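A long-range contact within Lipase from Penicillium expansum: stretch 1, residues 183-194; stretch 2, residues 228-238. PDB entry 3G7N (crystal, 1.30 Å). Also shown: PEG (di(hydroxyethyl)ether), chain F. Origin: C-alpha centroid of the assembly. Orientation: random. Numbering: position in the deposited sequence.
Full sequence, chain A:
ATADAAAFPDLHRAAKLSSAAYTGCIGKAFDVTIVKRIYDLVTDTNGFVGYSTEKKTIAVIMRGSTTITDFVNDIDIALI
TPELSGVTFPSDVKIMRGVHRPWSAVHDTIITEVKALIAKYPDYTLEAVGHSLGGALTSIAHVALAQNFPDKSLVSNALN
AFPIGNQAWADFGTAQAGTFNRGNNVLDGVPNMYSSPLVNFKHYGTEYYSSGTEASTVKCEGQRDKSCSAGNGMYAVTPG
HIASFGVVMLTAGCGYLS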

# COMPACT_ATOMS: atom_id res chain seq x y z
N GLY A 183 5.39 5.17 1.87
CA GLY A 183 5.49 6.61 1.66
C GLY A 183 4.60 7.35 2.64
O GLY A 183 3.38 7.20 2.61
N ASN A 184 5.23 8.14 3.53
CA ASN A 184 4.52 8.77 4.65
C ASN A 184 4.58 10.29 4.63
O ASN A 184 5.36 10.90 3.88
CB ASN A 184 5.06 8.20 5.97
CG ASN A 184 4.66 6.77 6.15
OD1 ASN A 184 3.63 6.35 5.61
ND2 ASN A 184 5.46 6.00 6.88
N ASN A 185 3.69 10.89 5.41
CA ASN A 185 3.49 12.33 5.39
C ASN A 185 3.72 12.96 6.76
O ASN A 185 3.43 12.36 7.81
CB ASN A 185 2.08 12.64 4.90
CG ASN A 185 1.92 14.08 4.46
OD1 ASN A 185 2.70 14.56 3.64
ND2 ASN A 185 0.86 14.75 4.92
N VAL A 186 4.14 14.22 6.74
CA VAL A 186 4.23 15.02 7.94
C VAL A 186 2.89 15.09 8.65
O VAL A 186 1.83 14.97 8.05
CB VAL A 186 4.73 16.44 7.66
CG1 VAL A 186 6.19 16.41 7.23
CG2 VAL A 186 3.83 17.15 6.67
N LEU A 187 2.96 15.21 9.98
CA LEU A 187 1.77 15.46 10.79
C LEU A 187 0.78 14.30 10.77
O LEU A 187 -0.40 14.49 11.04
CB LEU A 187 1.08 16.78 10.40
CG LEU A 187 1.85 18.05 10.76
CD1 LEU A 187 1.20 19.24 10.08
CD2 LEU A 187 1.88 18.23 12.28
N ASP A 188 1.28 13.11 10.47
CA ASP A 188 0.44 11.92 10.42
C ASP A 188 0.97 10.87 11.39
O ASP A 188 2.08 10.36 11.23
CB ASP A 188 0.38 11.34 9.00
CG ASP A 188 -0.48 10.10 8.92
OD1 ASP A 188 -1.24 9.82 9.88
OD2 ASP A 188 -0.49 9.46 7.84
N GLY A 189 0.14 10.49 12.35
CA GLY A 189 0.52 9.48 13.33
C GLY A 189 0.15 8.05 12.98
O GLY A 189 0.42 7.15 13.78
N VAL A 190 -0.52 7.79 11.86
CA VAL A 190 -0.98 6.43 11.58
C VAL A 190 0.16 5.40 11.46
O VAL A 190 0.06 4.32 12.03
CB VAL A 190 -1.93 6.42 10.38
CG1 VAL A 190 -2.25 4.97 9.97
CG2 VAL A 190 -3.24 7.13 10.77
N PRO A 191 1.31 5.79 10.88
CA PRO A 191 2.41 4.81 10.83
C PRO A 191 3.00 4.49 12.19
O PRO A 191 3.79 3.54 12.29
CB PRO A 191 3.45 5.49 9.94
CG PRO A 191 2.63 6.36 9.03
CD PRO A 191 1.53 6.91 9.94
N ASN A 192 2.63 5.25 13.22
CA ASN A 192 3.15 5.04 14.58
C ASN A 192 2.22 4.19 15.42
O ASN A 192 2.52 3.87 16.57
CB ASN A 192 3.37 6.40 15.26
CG ASN A 192 4.44 7.20 14.55
OD1 ASN A 192 5.39 6.62 13.99
ND2 ASN A 192 4.31 8.51 14.55
N MET A 193 1.07 3.81 14.87
CA MET A 193 0.18 2.92 15.59
C MET A 193 0.85 1.57 15.79
O MET A 193 1.59 1.10 14.92
CB MET A 193 -1.12 2.74 14.84
CG MET A 193 -1.94 4.01 14.84
SD MET A 193 -3.40 3.98 13.78
CE MET A 193 -4.46 2.92 14.75
N TYR A 194 0.62 0.98 16.96
CA TYR A 194 1.01 -0.40 17.25
C TYR A 194 2.52 -0.53 17.45
O TYR A 194 3.06 -1.64 17.42
CB TYR A 194 0.49 -1.41 16.19
CG TYR A 194 -0.95 -1.18 15.80
CD1 TYR A 194 -1.94 -0.95 16.75
CD2 TYR A 194 -1.33 -1.13 14.45
CE1 TYR A 194 -3.24 -0.71 16.38
CE2 TYR A 194 -2.64 -0.95 14.08
CZ TYR A 194 -3.57 -0.64 15.04
OH TYR A 194 -4.89 -0.51 14.65
C1 PEG F . 0.10 1.04 20.47
O1 PEG F . -0.41 1.79 19.36
C2 PEG F . -0.93 1.05 21.63
O2 PEG F . -2.21 0.50 21.22
C3 PEG F . -2.91 -0.20 22.26
C4 PEG F . -4.41 -0.15 21.96
O4 PEG F . -4.72 -1.12 20.95
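Stretch 2 (228-238) CSAGNGMYAVT

Stretch 2 is mostly loop, with one 3-10 segment at 229-231. The two backbones come closest at Gly-189, whose CA lies 3.8 Å from the CA of Tyr-235. A single antiparallel bridge pairs Gly-189 with Ala-236, whose CA atoms are 4.4 Å apart, but stretch 2 bends here and does not run alongside as a strand. The bridge's bond from Ala-236 N to Gly-189 O is 3.0 Å long and weak.

Gly-189 is the hollow that lets the chains pack this tightly. A CB at this position would point toward stretch 2 and would lie 2.3 Å from Tyr-235 N, a clash. Met-234 lies close by on the same stretch, its CB 3.5 Å from Gly-189 N.

Thr-238 fits against the turn that precedes this glycine, a type II turn from Asn-185 to Asp-188. Its CB points toward stretch 1, with chi1 in p. Thr-238 OG1 donates to Leu-187 O at 2.7 Å and accepts from Gly-189 N at 3.0 Å. One hydroxyl thus links two backbone groups that flank Asp-188. The Asp-188 carboxylate turns back on its own stretch, where OD1 accepts from Val-190 N at 2.9 Å.

Asn-192 is the main bump of stretch 1, and 83 Å² of it is covered. Its side chain, with chi1 in m, enters the bend formed by residues 229-234. Asn-192 ND2 donates to Ser-229 O at 3.0 Å and to Met-234 O at 2.9 Å, so it ties together the two ends of the bend. Asn-192 OD1 rests 3.3 Å from Ala-230 CA.

Asn-232 reaches back from the bend with chi1 in p. Its ND2 donates to Asp-188 O at 3.0 Å, with a nearly straight angle of 168°. Its OD1 accepts from Met-234 N at 2.9 Å and so braces the loop from within. Ser-229 also faces stretch 1, and its OG lies 3.7 Å from Pro-191 CB.

Apolar side chains add to the contact. Met-193 CG lies over one face of the Tyr-235 ring, 4.3 Å from Tyr-235 CZ. Met-193 SD is 4.1 Å from Ala-236 CB. Val-190 CG2 meets Val-237 CG2 at 4.0 Å, and Leu-187 CD2 approaches Met-234 SD at 4.3 Å.

A PEG molecule, probably from the crystallisation liquor, links the stretches through one atom. PEG O1 is hydrogen-bonded to Tyr-194 N and to Tyr-235 OH, each at 2.7 Å. In all, the contact buries 684 Å².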

# COMPACT_ATOMS: atom_id res chain seq x y z
N CYS A 228 11.69 10.64 10.31
CA CYS A 228 10.51 10.37 9.50
C CYS A 228 9.33 10.15 10.46
O CYS A 228 9.22 10.87 11.46
CB CYS A 228 10.76 9.19 8.56
SG CYS A 228 12.18 9.47 7.46
N SER A 229 8.40 9.27 10.13
CA SER A 229 7.17 9.15 10.92
C SER A 229 7.47 8.92 12.42
O SER A 229 6.79 9.50 13.28
CB SER A 229 6.25 8.05 10.36
OG SER A 229 6.92 6.80 10.22
N ALA A 230 8.39 8.01 12.73
CA ALA A 230 8.57 7.58 14.12
C ALA A 230 8.88 8.75 15.04
O ALA A 230 8.62 8.66 16.24
CB ALA A 230 9.67 6.54 14.21
N GLY A 231 9.50 9.79 14.51
CA GLY A 231 9.92 10.93 15.33
C GLY A 231 8.98 12.11 15.31
O GLY A 231 9.31 13.16 15.86
N ASN A 232 7.82 11.98 14.68
CA ASN A 232 7.00 13.16 14.40
C ASN A 232 6.05 13.59 15.51
O ASN A 232 5.33 14.59 15.38
CB ASN A 232 6.30 13.08 13.03
CG ASN A 232 5.11 12.12 13.00
OD1 ASN A 232 4.62 11.64 14.02
ND2 ASN A 232 4.63 11.87 11.78
N GLY A 233 6.04 12.84 16.60
CA GLY A 233 5.25 13.20 17.77
C GLY A 233 3.75 12.98 17.64
O GLY A 233 2.98 13.41 18.50
N MET A 234 3.33 12.33 16.56
CA MET A 234 1.91 12.11 16.28
C MET A 234 1.51 10.66 16.53
O MET A 234 2.30 9.75 16.29
CB MET A 234 1.58 12.44 14.81
CG MET A 234 2.01 13.84 14.37
SD MET A 234 0.93 15.12 15.03
CE MET A 234 2.08 15.93 16.12
N TYR A 235 0.24 10.44 16.84
CA TYR A 235 -0.28 9.10 17.02
C TYR A 235 -1.66 9.02 16.39
O TYR A 235 -2.54 9.82 16.71
CB TYR A 235 -0.36 8.76 18.51
CG TYR A 235 -0.88 7.37 18.76
CD1 TYR A 235 -0.05 6.27 18.64
CD2 TYR A 235 -2.24 7.15 18.96
CE1 TYR A 235 -0.54 4.98 18.81
CE2 TYR A 235 -2.74 5.87 19.12
CZ TYR A 235 -1.89 4.80 19.02
OH TYR A 235 -2.41 3.55 19.20
N ALA A 236 -1.89 7.98 15.58
CA ALA A 236 -3.17 7.73 14.93
C ALA A 236 -3.59 8.89 14.03
O ALA A 236 -2.72 9.52 13.42
CB ALA A 236 -4.27 7.37 15.96
N VAL A 237 -4.90 9.11 13.86
CA VAL A 237 -5.41 9.93 12.77
C VAL A 237 -5.34 11.43 13.08
O VAL A 237 -6.26 12.02 13.67
CB VAL A 237 -6.84 9.54 12.33
CG1 VAL A 237 -7.29 10.41 11.15
CG2 VAL A 237 -6.90 8.07 11.93
N THR A 238 -4.25 12.03 12.65
CA THR A 238 -3.98 13.44 12.87
C THR A 238 -4.01 14.14 11.50
O THR A 238 -4.26 13.49 10.50
CB THR A 238 -2.62 13.57 13.56
OG1 THR A 238 -1.63 12.86 12.80
CG2 THR A 238 -2.67 12.95 14.97